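Local coordinates for Rv3303c-lpdA (PDB 1XDI), which probably reduces quinones such as menadione with electrons from NADH or NADPH, using one bound FAD per subunit, at residues A[51-55]-A[196-201]; A[252-258]-A[267-271]; A[181-185]-A[201-207]. All blocks are in the same frame, centred on the assembly; numbering follows the deposited sequence.

Interaction 1 of 3, residues A[51-55]-A[196-201]; sequences SKTFI and EFVDAY. With FAD (flavin-adenine dinucleotide), chain C.
Helix 51-55, part of helix 48-64, runs beside helix 196-201, part of helix 192-203. The short segments are nearly parallel, N-to-C directions 26° apart (signed crossing +26°) and axes 10.3 Å at closest approach; the closest CA pair is I55 and A200, 5.5 Å. The first turn of each segment carries the polar chemistry. K52 leaves its helix away from the partner, but its bent chain (chi1 m, chi2 p) curls back, so that NZ forms a 2.6 Å salt bridge with OE1 of E196, itself extended (m, t). With that oxygen, N5 of FAD at 3.1 Å and OG of S51 at 3.3 Å are the main acceptors of NZ; O4 of FAD at 3.3 Å is a weak extra. E196 OE2 accepts from the backbone N of F357, and S51 OG is held by the carbonyl of D47. Beside this polar group S51 CB lies 3.5 Å from F197 CZ; further along, I55 CG1 meets A200 CB at 3.6 Å, and the F54 ring meets Y201 obliquely, centroids 5.0 Å apart and planes at 47°. A lysine-glutamate pair beside the flavin is familiar from flavoprotein disulfide reductases. Here a buried, charge-neutralised ammonium sits at N5, where it can influence flavin redox chemistry.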
loop_
_atom_site.group_PDB
_atom_site.type_symbol
_atom_site.label_atom_id
_atom_site.label_comp_id
_atom_site.label_asym_id
_atom_site.label_seq_id
_atom_site.Cartn_x
_atom_site.Cartn_y
_atom_site.Cartn_z
ATOM N N SER A 51 -15.385 -28.125 -22.524
ATOM C CA SER A 51 -15.374 -29.016 -21.341
ATOM C C SER A 51 -16.150 -28.405 -20.160
ATOM O O SER A 51 -16.953 -29.110 -19.522
ATOM C CB SER A 51 -13.958 -29.373 -20.862
ATOM O OG SER A 51 -13.075 -28.255 -20.933
ATOM N N LYS A 52 -15.936 -27.111 -19.873
ATOM C CA LYS A 52 -16.640 -26.451 -18.783
ATOM C C LYS A 52 -18.122 -26.433 -19.073
ATOM O O LYS A 52 -18.920 -26.530 -18.151
ATOM C CB LYS A 52 -16.131 -25.009 -18.548
ATOM C CG LYS A 52 -14.901 -24.839 -17.568
ATOM C CD LYS A 52 -13.612 -25.397 -18.135
ATOM C CE LYS A 52 -13.087 -26.570 -17.321
ATOM N NZ LYS A 52 -11.963 -27.273 -18.008
ATOM N N THR A 53 -18.498 -26.316 -20.340
ATOM C CA THR A 53 -19.917 -26.318 -20.687
ATOM C C THR A 53 -20.420 -27.722 -20.404
ATOM O O THR A 53 -21.362 -27.927 -19.620
ATOM C CB THR A 53 -20.125 -25.984 -22.158
ATOM O OG1 THR A 53 -19.275 -24.882 -22.466
ATOM C CG2 THR A 53 -21.580 -25.571 -22.473
ATOM N N PHE A 54 -19.775 -28.697 -21.026
ATOM C CA PHE A 54 -20.125 -30.111 -20.814
ATOM C C PHE A 54 -20.290 -30.422 -19.328
ATOM O O PHE A 54 -21.286 -31.010 -18.921
ATOM C CB PHE A 54 -19.030 -31.027 -21.391
ATOM C CG PHE A 54 -19.384 -32.456 -21.383
ATOM C CD1 PHE A 54 -20.284 -32.948 -22.286
ATOM C CD2 PHE A 54 -18.847 -33.315 -20.418
ATOM C CE1 PHE A 54 -20.668 -34.317 -22.239
ATOM C CE2 PHE A 54 -19.229 -34.688 -20.363
ATOM C CZ PHE A 54 -20.145 -35.186 -21.274
ATOM N N ILE A 55 -19.310 -30.005 -18.529
ATOM C CA ILE A 55 -19.303 -30.247 -17.086
ATOM C C ILE A 55 -20.417 -29.530 -16.358
ATOM O O ILE A 55 -20.926 -30.050 -15.366
ATOM C CB ILE A 55 -17.932 -29.872 -16.456
ATOM C CG1 ILE A 55 -16.873 -30.914 -16.830
ATOM C CG2 ILE A 55 -18.045 -29.780 -15.008
ATOM C CD1 ILE A 55 -15.466 -30.599 -16.344
ATOM N N GLU A 196 -10.896 -33.975 -14.789
ATOM C CA GLU A 196 -12.167 -33.282 -14.976
ATOM C C GLU A 196 -13.231 -34.122 -15.716
ATOM O O GLU A 196 -14.406 -34.163 -15.291
ATOM C CB GLU A 196 -11.944 -31.940 -15.692
ATOM C CG GLU A 196 -11.220 -30.839 -14.902
ATOM C CD GLU A 196 -10.933 -29.562 -15.751
ATOM O OE1 GLU A 196 -11.187 -29.593 -16.993
ATOM O OE2 GLU A 196 -10.442 -28.542 -15.200
ATOM N N PHE A 197 -12.829 -34.811 -16.779
ATOM C CA PHE A 197 -13.751 -35.628 -17.567
ATOM C C PHE A 197 -14.162 -36.902 -16.835
ATOM O O PHE A 197 -15.313 -37.315 -16.927
ATOM C CB PHE A 197 -13.146 -35.963 -18.951
ATOM C CG PHE A 197 -13.235 -34.823 -19.942
ATOM C CD1 PHE A 197 -14.463 -34.285 -20.310
ATOM C CD2 PHE A 197 -12.106 -34.294 -20.512
ATOM C CE1 PHE A 197 -14.557 -33.234 -21.245
ATOM C CE2 PHE A 197 -12.177 -33.249 -21.445
ATOM C CZ PHE A 197 -13.410 -32.716 -21.813
ATOM N N VAL A 198 -13.238 -37.530 -16.105
ATOM C CA VAL A 198 -13.588 -38.706 -15.366
ATOM C C VAL A 198 -14.734 -38.251 -14.444
ATOM O O VAL A 198 -15.781 -38.914 -14.339
ATOM C CB VAL A 198 -12.397 -39.168 -14.525
ATOM C CG1 VAL A 198 -12.875 -40.058 -13.331
ATOM C CG2 VAL A 198 -11.380 -39.866 -15.406
ATOM N N ASP A 199 -14.546 -37.115 -13.772
ATOM C CA ASP A 199 -15.558 -36.628 -12.871
ATOM C C ASP A 199 -16.857 -36.361 -13.626
ATOM O O ASP A 199 -17.927 -36.800 -13.230
ATOM C CB ASP A 199 -15.036 -35.375 -12.212
ATOM C CG ASP A 199 -15.957 -34.841 -11.113
ATOM O OD1 ASP A 199 -17.211 -34.931 -11.202
ATOM O OD2 ASP A 199 -15.416 -34.247 -10.158
ATOM N N ALA A 200 -16.785 -35.617 -14.722
ATOM C CA ALA A 200 -18.003 -35.327 -15.503
ATOM C C ALA A 200 -18.750 -36.614 -15.950
ATOM O O ALA A 200 -19.945 -36.746 -15.722
ATOM C CB ALA A 200 -17.648 -34.445 -16.750
ATOM N N TYR A 201 -18.054 -37.554 -16.587
ATOM C CA TYR A 201 -18.708 -38.792 -17.016
ATOM C C TYR A 201 -19.254 -39.674 -15.845
ATOM O O TYR A 201 -20.306 -40.271 -15.970
ATOM C CB TYR A 201 -17.774 -39.559 -17.989
ATOM C CG TYR A 201 -17.781 -38.948 -19.412
ATOM C CD1 TYR A 201 -18.926 -39.040 -20.215
ATOM C CD2 TYR A 201 -16.657 -38.268 -19.964
ATOM C CE1 TYR A 201 -18.957 -38.499 -21.534
ATOM C CE2 TYR A 201 -16.694 -37.686 -21.308
ATOM C CZ TYR A 201 -17.853 -37.829 -22.089
ATOM O OH TYR A 201 -17.945 -37.428 -23.451
HETATM P PA FAD C . -5.200 -21.243 -28.431
HETATM O O1A FAD C . -4.864 -22.728 -28.488
HETATM O O2A FAD C . -6.438 -20.858 -27.624
HETATM O O5B FAD C . -5.355 -20.824 -29.889
HETATM C C5B FAD C . -4.342 -20.333 -30.769
HETATM C C4B FAD C . -5.147 -20.275 -32.050
HETATM O O4B FAD C . -4.400 -19.761 -33.122
HETATM C C3B FAD C . -5.783 -21.653 -32.620
HETATM O O3B FAD C . -7.141 -21.869 -32.232
HETATM C C2B FAD C . -5.615 -21.596 -34.064
HETATM O O2B FAD C . -6.757 -21.342 -34.885
HETATM C C1B FAD C . -4.618 -20.494 -34.321
HETATM N N9A FAD C . -3.417 -20.829 -34.976
HETATM C C8A FAD C . -2.503 -21.856 -34.848
HETATM N N7A FAD C . -1.512 -21.787 -35.699
HETATM C C5A FAD C . -1.774 -20.666 -36.429
HETATM C C6A FAD C . -1.130 -20.020 -37.499
HETATM N N6A FAD C . -0.012 -20.469 -38.030
HETATM N N1A FAD C . -1.703 -18.871 -38.004
HETATM C C2A FAD C . -2.842 -18.369 -37.500
HETATM N N3A FAD C . -3.540 -18.942 -36.447
HETATM C C4A FAD C . -2.866 -20.126 -36.003
HETATM N N1 FAD C . -7.250 -22.928 -19.324
HETATM C C2 FAD C . -7.859 -22.219 -18.325
HETATM O O2 FAD C . -7.435 -21.104 -17.966
HETATM N N3 FAD C . -8.965 -22.760 -17.709
HETATM C C4 FAD C . -9.542 -23.963 -18.007
HETATM O O4 FAD C . -10.536 -24.330 -17.381
HETATM C C4X FAD C . -8.943 -24.649 -18.977
HETATM N N5 FAD C . -9.534 -25.901 -19.309
HETATM C C5X FAD C . -8.901 -26.633 -20.347
HETATM C C6 FAD C . -9.429 -27.876 -20.759
HETATM C C7 FAD C . -8.837 -28.655 -21.789
HETATM C C7M FAD C . -9.469 -30.006 -22.204
HETATM C C8 FAD C . -7.654 -28.152 -22.406
HETATM C C8M FAD C . -6.925 -28.909 -23.503
HETATM C C9 FAD C . -7.127 -26.946 -22.045
HETATM C C9A FAD C . -7.708 -26.157 -21.059
HETATM N N10 FAD C . -7.196 -24.840 -20.632
HETATM C C10 FAD C . -7.798 -24.120 -19.639
HETATM C "C1'" FAD C . -6.072 -24.353 -21.337
HETATM C "C2'" FAD C . -6.332 -23.175 -22.229
HETATM O "O2'" FAD C . -7.411 -23.524 -23.166
HETATM C "C3'" FAD C . -5.118 -22.763 -23.014
HETATM O "O3'" FAD C . -4.163 -22.266 -22.112
HETATM C "C4'" FAD C . -5.334 -21.621 -23.988
HETATM O "O4'" FAD C . -6.305 -22.211 -24.933
HETATM C "C5'" FAD C . -4.233 -21.240 -24.849
HETATM O "O5'" FAD C . -4.613 -20.093 -25.596
HETATM P P FAD C . -3.762 -19.485 -26.755
HETATM O O1P FAD C . -4.452 -18.303 -27.122
HETATM O O2P FAD C . -2.319 -19.364 -26.454
HETATM O O3P FAD C . -3.915 -20.597 -27.813
#

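Interaction 2 of 3, residues A[252-258]-A[267-271]; sequences TGAGVLV and EGSHA
V256, with chi1 between wells at 126°, lays CG1 against CB of A271, 3.8 Å away, and CG2 of V258 reaches the same A271 CB at 4.3 Å, so two valines of one strand both rest on the methyl of an alanine lying beyond the end of its partner. The backbones run antiparallel. V256 and G268 form a hydrogen-bonded pair, CA atoms 5.4 Å apart, with V256 N to G268 O at 2.8 Å and G268 N to V256 O at 3.1 Å; L257 and E267 follow as a non-hydrogen-bonded pair, with CA of E267 3.4 Å from O of V256. Strands 256-260 and 265-268 make a beta hairpin, and with 246-251 they form a three-stranded antiparallel sheet attached to a Rossmann-type domain. At S269 (phi/psi -83/-38) the chain kinks out of the hairpin, and strand 270-273 then enters the parallel sheet of that domain. Residues 252-255 turn the chain from strand 246-251 into 256-260, with two weak hydrogen bonds, G255 N to T252 OG1 at 3.2 Å and T252 N to G255 O at 3.4 Å. G255 CA packs 3.2 Å from G268 O, where a CB would collide with that oxygen. On the face of L257 and E267, L257 (t, p) brings CD1 to 3.6 Å from CG of E267. The CA-to-CB bond of S269 points away from 252-258, and its OG is hydrogen-bonded to the backbone N of H184.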
loop_
_atom_site.group_PDB
_atom_site.type_symbol
_atom_site.label_atom_id
_atom_site.label_comp_id
_atom_site.label_asym_id
_atom_site.label_seq_id
_atom_site.Cartn_x
_atom_site.Cartn_y
_atom_site.Cartn_z
ATOM N N THR A 252 -11.338 -53.183 -30.754
ATOM C CA THR A 252 -11.854 -54.539 -30.763
ATOM C C THR A 252 -13.196 -54.583 -31.426
ATOM O O THR A 252 -13.637 -53.629 -32.063
ATOM C CB THR A 252 -12.028 -55.096 -29.349
ATOM O OG1 THR A 252 -13.235 -54.583 -28.765
ATOM C CG2 THR A 252 -10.880 -54.695 -28.512
ATOM N N GLY A 253 -13.843 -55.716 -31.246
ATOM C CA GLY A 253 -15.148 -55.928 -31.811
ATOM C C GLY A 253 -15.994 -54.689 -31.740
ATOM O O GLY A 253 -16.042 -53.901 -32.683
ATOM N N ALA A 254 -16.656 -54.487 -30.613
ATOM C CA ALA A 254 -17.501 -53.317 -30.519
ATOM C C ALA A 254 -16.914 -52.291 -29.568
ATOM O O ALA A 254 -17.390 -51.160 -29.480
ATOM C CB ALA A 254 -18.872 -53.733 -30.070
ATOM N N GLY A 255 -15.861 -52.680 -28.862
ATOM C CA GLY A 255 -15.266 -51.742 -27.933
ATOM C C GLY A 255 -13.866 -51.298 -28.277
ATOM O O GLY A 255 -13.534 -50.953 -29.420
ATOM N N VAL A 256 -13.028 -51.361 -27.258
ATOM C CA VAL A 256 -11.656 -50.934 -27.371
ATOM C C VAL A 256 -10.764 -51.761 -26.410
ATOM O O VAL A 256 -11.163 -52.054 -25.263
ATOM C CB VAL A 256 -11.647 -49.426 -27.052
ATOM C CG1 VAL A 256 -10.675 -49.105 -25.976
ATOM C CG2 VAL A 256 -11.408 -48.668 -28.307
ATOM N N LEU A 257 -9.573 -52.159 -26.877
ATOM C CA LEU A 257 -8.651 -52.925 -26.017
ATOM C C LEU A 257 -7.486 -52.067 -25.571
ATOM O O LEU A 257 -6.619 -51.724 -26.391
ATOM C CB LEU A 257 -8.082 -54.178 -26.736
ATOM C CG LEU A 257 -7.138 -55.043 -25.872
ATOM C CD1 LEU A 257 -7.959 -55.593 -24.710
ATOM C CD2 LEU A 257 -6.502 -56.155 -26.638
ATOM N N VAL A 258 -7.444 -51.698 -24.292
ATOM C CA VAL A 258 -6.298 -50.877 -23.847
ATOM C C VAL A 258 -5.228 -51.832 -23.300
ATOM O O VAL A 258 -5.525 -52.704 -22.470
ATOM C CB VAL A 258 -6.658 -49.780 -22.741
ATOM C CG1 VAL A 258 -5.412 -49.048 -22.396
ATOM C CG2 VAL A 258 -7.647 -48.690 -23.275
ATOM N N GLU A 267 -10.829 -53.441 -20.926
ATOM C CA GLU A 267 -11.658 -53.332 -22.109
ATOM C C GLU A 267 -12.811 -52.321 -21.928
ATOM O O GLU A 267 -13.563 -52.391 -20.985
ATOM C CB GLU A 267 -12.227 -54.728 -22.498
ATOM C CG GLU A 267 -11.284 -55.648 -23.298
ATOM C CD GLU A 267 -11.998 -56.387 -24.470
ATOM O OE1 GLU A 267 -12.928 -55.788 -25.093
ATOM O OE2 GLU A 267 -11.620 -57.546 -24.788
ATOM N N GLY A 268 -12.968 -51.363 -22.810
ATOM C CA GLY A 268 -14.098 -50.485 -22.614
ATOM C C GLY A 268 -14.855 -50.305 -23.929
ATOM O O GLY A 268 -14.571 -50.984 -24.934
ATOM N N SER A 269 -15.844 -49.418 -23.935
ATOM C CA SER A 269 -16.519 -49.158 -25.186
ATOM C C SER A 269 -15.663 -48.136 -25.945
ATOM O O SER A 269 -15.497 -48.237 -27.183
ATOM C CB SER A 269 -17.908 -48.589 -24.965
ATOM O OG SER A 269 -17.939 -47.781 -23.812
ATOM N N HIS A 270 -15.093 -47.190 -25.185
ATOM C CA HIS A 270 -14.286 -46.103 -25.742
ATOM C C HIS A 270 -13.037 -45.805 -24.936
ATOM O O HIS A 270 -12.963 -46.120 -23.755
ATOM C CB HIS A 270 -15.090 -44.797 -25.771
ATOM C CG HIS A 270 -16.511 -44.954 -26.217
ATOM N ND1 HIS A 270 -16.977 -44.462 -27.421
ATOM C CD2 HIS A 270 -17.564 -45.564 -25.628
ATOM C CE1 HIS A 270 -18.253 -44.768 -27.553
ATOM N NE2 HIS A 270 -18.632 -45.438 -26.479
ATOM N N ALA A 271 -12.062 -45.173 -25.583
ATOM C CA ALA A 271 -10.845 -44.757 -24.896
ATOM C C ALA A 271 -10.688 -43.245 -25.154
ATOM O O ALA A 271 -10.701 -42.769 -26.314
ATOM C CB ALA A 271 -9.628 -45.517 -25.420
#

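Interaction 3 of 3, residues A[181-185]-A[201-207]; sequences LPDHL and YTELGVP
A Schellman motif ends helix 192-203 here, and the chain leaving it packs against the loop that leads into strand 185-188. V206 N is hydrogen-bonded to Y201 O at 2.9 Å, while the inner hydrogen bond from G205 N to T202 O is weak and less certain, since G205 N is not well placed. L204 is the first residue off helical angles, and G205 is the C-prime residue at phi/psi 86/8, where a side chain would jam against the preceding carbonyl. V206 and P207 then run extended (psi 139 for both) toward strand 208-211. Residues 181-184 and the first strand residue, L185, run beside them, with H184 CA 5.1 Å from P207 CA, and one backbone hydrogen bond joins the segments: L185 N to P207 O, 2.9 Å. In chain order this is a beta-alpha-beta crossover of a Rossmann-type domain, strand 185-188, helix 192-203 and strand 208-211; the two strands are parallel neighbours, and L185 to P207 begins their pairing. Between loop and helix end lies an apolar cluster. L181 (m, t) points across, CD2 3.6 Å from CD1 of L204 and CB 3.9 Å from CG2 of V206. CG1 of V206 (chi1 t) lies 3.6 Å from the carbonyl O of P182 and 4.0 Å from CB of L185. L185 (t, p) sends CD2 to 3.5 Å from CD2 of Y201, whose CE1 lies 4.4 Å from CD of P182. The ring of P207 brings CD within 3.4 Å of O of D183, and H184 NE2 is hydrogen-bonded to OG1 of T209.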
loop_
_atom_site.group_PDB
_atom_site.type_symbol
_atom_site.label_atom_id
_atom_site.label_comp_id
_atom_site.label_asym_id
_atom_site.label_seq_id
_atom_site.Cartn_x
_atom_site.Cartn_y
_atom_site.Cartn_z
ATOM N N LEU A 181 -24.041 -42.124 -24.365
ATOM C CA LEU A 181 -23.046 -42.295 -23.313
ATOM C C LEU A 181 -22.280 -43.619 -23.443
ATOM O O LEU A 181 -22.836 -44.651 -23.727
ATOM C CB LEU A 181 -23.699 -42.250 -21.937
ATOM C CG LEU A 181 -24.333 -40.935 -21.530
ATOM C CD1 LEU A 181 -24.741 -41.060 -20.085
ATOM C CD2 LEU A 181 -23.365 -39.772 -21.690
ATOM N N PRO A 182 -20.986 -43.596 -23.246
ATOM C CA PRO A 182 -20.243 -44.842 -23.353
ATOM C C PRO A 182 -20.696 -45.859 -22.325
ATOM O O PRO A 182 -21.157 -45.507 -21.260
ATOM C CB PRO A 182 -18.820 -44.381 -23.089
ATOM C CG PRO A 182 -18.803 -43.027 -23.783
ATOM C CD PRO A 182 -20.070 -42.444 -23.210
ATOM N N ASP A 183 -20.555 -47.135 -22.641
ATOM C CA ASP A 183 -20.901 -48.200 -21.694
ATOM C C ASP A 183 -19.842 -48.339 -20.630
ATOM O O ASP A 183 -20.165 -48.476 -19.468
ATOM C CB ASP A 183 -21.060 -49.508 -22.420
ATOM C CG ASP A 183 -22.452 -49.670 -22.949
ATOM O OD1 ASP A 183 -22.942 -48.764 -23.662
ATOM O OD2 ASP A 183 -23.082 -50.707 -22.636
ATOM N N HIS A 184 -18.575 -48.290 -21.046
ATOM C CA HIS A 184 -17.418 -48.371 -20.157
ATOM C C HIS A 184 -16.332 -47.466 -20.707
ATOM O O HIS A 184 -15.661 -47.845 -21.656
ATOM C CB HIS A 184 -16.829 -49.769 -20.126
ATOM C CG HIS A 184 -15.747 -49.936 -19.106
ATOM N ND1 HIS A 184 -14.804 -50.938 -19.173
ATOM C CD2 HIS A 184 -15.467 -49.232 -17.987
ATOM C CE1 HIS A 184 -13.985 -50.840 -18.141
ATOM N NE2 HIS A 184 -14.369 -49.814 -17.407
ATOM N N LEU A 185 -16.147 -46.291 -20.107
ATOM C CA LEU A 185 -15.134 -45.341 -20.543
ATOM C C LEU A 185 -13.740 -45.567 -19.928
ATOM O O LEU A 185 -13.560 -45.605 -18.686
ATOM C CB LEU A 185 -15.585 -43.898 -20.260
ATOM C CG LEU A 185 -14.571 -42.811 -20.687
ATOM C CD1 LEU A 185 -14.216 -43.001 -22.122
ATOM C CD2 LEU A 185 -15.123 -41.396 -20.517
ATOM N N TYR A 201 -18.054 -37.554 -16.587
ATOM C CA TYR A 201 -18.708 -38.792 -17.016
ATOM C C TYR A 201 -19.254 -39.674 -15.845
ATOM O O TYR A 201 -20.306 -40.271 -15.970
ATOM C CB TYR A 201 -17.774 -39.559 -17.989
ATOM C CG TYR A 201 -17.781 -38.948 -19.412
ATOM C CD1 TYR A 201 -18.926 -39.040 -20.215
ATOM C CD2 TYR A 201 -16.657 -38.268 -19.964
ATOM C CE1 TYR A 201 -18.957 -38.499 -21.534
ATOM C CE2 TYR A 201 -16.694 -37.686 -21.308
ATOM C CZ TYR A 201 -17.853 -37.829 -22.089
ATOM O OH TYR A 201 -17.945 -37.428 -23.451
ATOM N N THR A 202 -18.578 -39.716 -14.707
ATOM C CA THR A 202 -19.033 -40.482 -13.536
ATOM C C THR A 202 -20.374 -39.876 -13.072
ATOM O O THR A 202 -21.230 -40.544 -12.525
ATOM C CB THR A 202 -17.970 -40.346 -12.363
ATOM O OG1 THR A 202 -16.789 -41.085 -12.703
ATOM C CG2 THR A 202 -18.563 -40.762 -10.981
ATOM N N GLU A 203 -20.548 -38.583 -13.288
ATOM C CA GLU A 203 -21.764 -37.912 -12.870
ATOM C C GLU A 203 -22.902 -38.185 -13.836
ATOM O O GLU A 203 -24.065 -38.180 -13.433
ATOM C CB GLU A 203 -21.503 -36.416 -12.733
ATOM C CG GLU A 203 -20.756 -36.056 -11.480
ATOM C CD GLU A 203 -21.546 -36.473 -10.253
ATOM O OE1 GLU A 203 -22.695 -36.002 -10.121
ATOM O OE2 GLU A 203 -21.029 -37.275 -9.436
ATOM N N LEU A 204 -22.584 -38.418 -15.104
ATOM C CA LEU A 204 -23.630 -38.761 -16.046
ATOM C C LEU A 204 -23.970 -40.229 -15.843
ATOM O O LEU A 204 -24.728 -40.806 -16.633
ATOM C CB LEU A 204 -23.201 -38.528 -17.525
ATOM C CG LEU A 204 -23.284 -37.063 -17.982
ATOM C CD1 LEU A 204 -22.971 -36.960 -19.437
ATOM C CD2 LEU A 204 -24.668 -36.488 -17.671
ATOM N N GLY A 205 -23.412 -40.851 -14.808
ATOM C CA GLY A 205 -23.683 -42.257 -14.582
ATOM C C GLY A 205 -22.789 -43.240 -15.347
ATOM O O GLY A 205 -23.014 -44.452 -15.311
ATOM N N VAL A 206 -21.751 -42.761 -16.028
ATOM C CA VAL A 206 -20.859 -43.657 -16.770
ATOM C C VAL A 206 -19.717 -44.326 -15.968
ATOM O O VAL A 206 -19.090 -43.710 -15.113
ATOM C CB VAL A 206 -20.191 -42.923 -17.956
ATOM C CG1 VAL A 206 -19.245 -43.892 -18.687
ATOM C CG2 VAL A 206 -21.256 -42.364 -18.900
ATOM N N PRO A 207 -19.451 -45.608 -16.221
ATOM C CA PRO A 207 -18.384 -46.344 -15.539
ATOM C C PRO A 207 -17.060 -45.888 -16.128
ATOM O O PRO A 207 -16.945 -45.734 -17.344
ATOM C CB PRO A 207 -18.710 -47.788 -15.872
ATOM C CG PRO A 207 -20.215 -47.762 -15.845
ATOM C CD PRO A 207 -20.503 -46.526 -16.671
#

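All three contacts lie in the pyridine nucleotide-disulphide oxidoreductase portion of the chain, on the same side of its centre. Interaction 1 joins helix 48-64, at the flavin, to helix 192-203; interaction 3 takes over at the C-terminal end of the latter helix. They share Y201, their centres are about 11 Å apart, and F54 CZ touches L204 CD1 at 3.8 Å; along the chain their segments alternate. Interaction 2 comes later in sequence, its centre about 14 Å from that of interaction 3 and about 21 Å from that of interaction 1. H184 O meets S269 N at 2.8 Å, probably a hydrogen bond, where strands 185-188 and 270-273 neighbour each other. Packing and hydrogen bonds thus lead from flavin through helix and parallel sheet to the outlying hairpin.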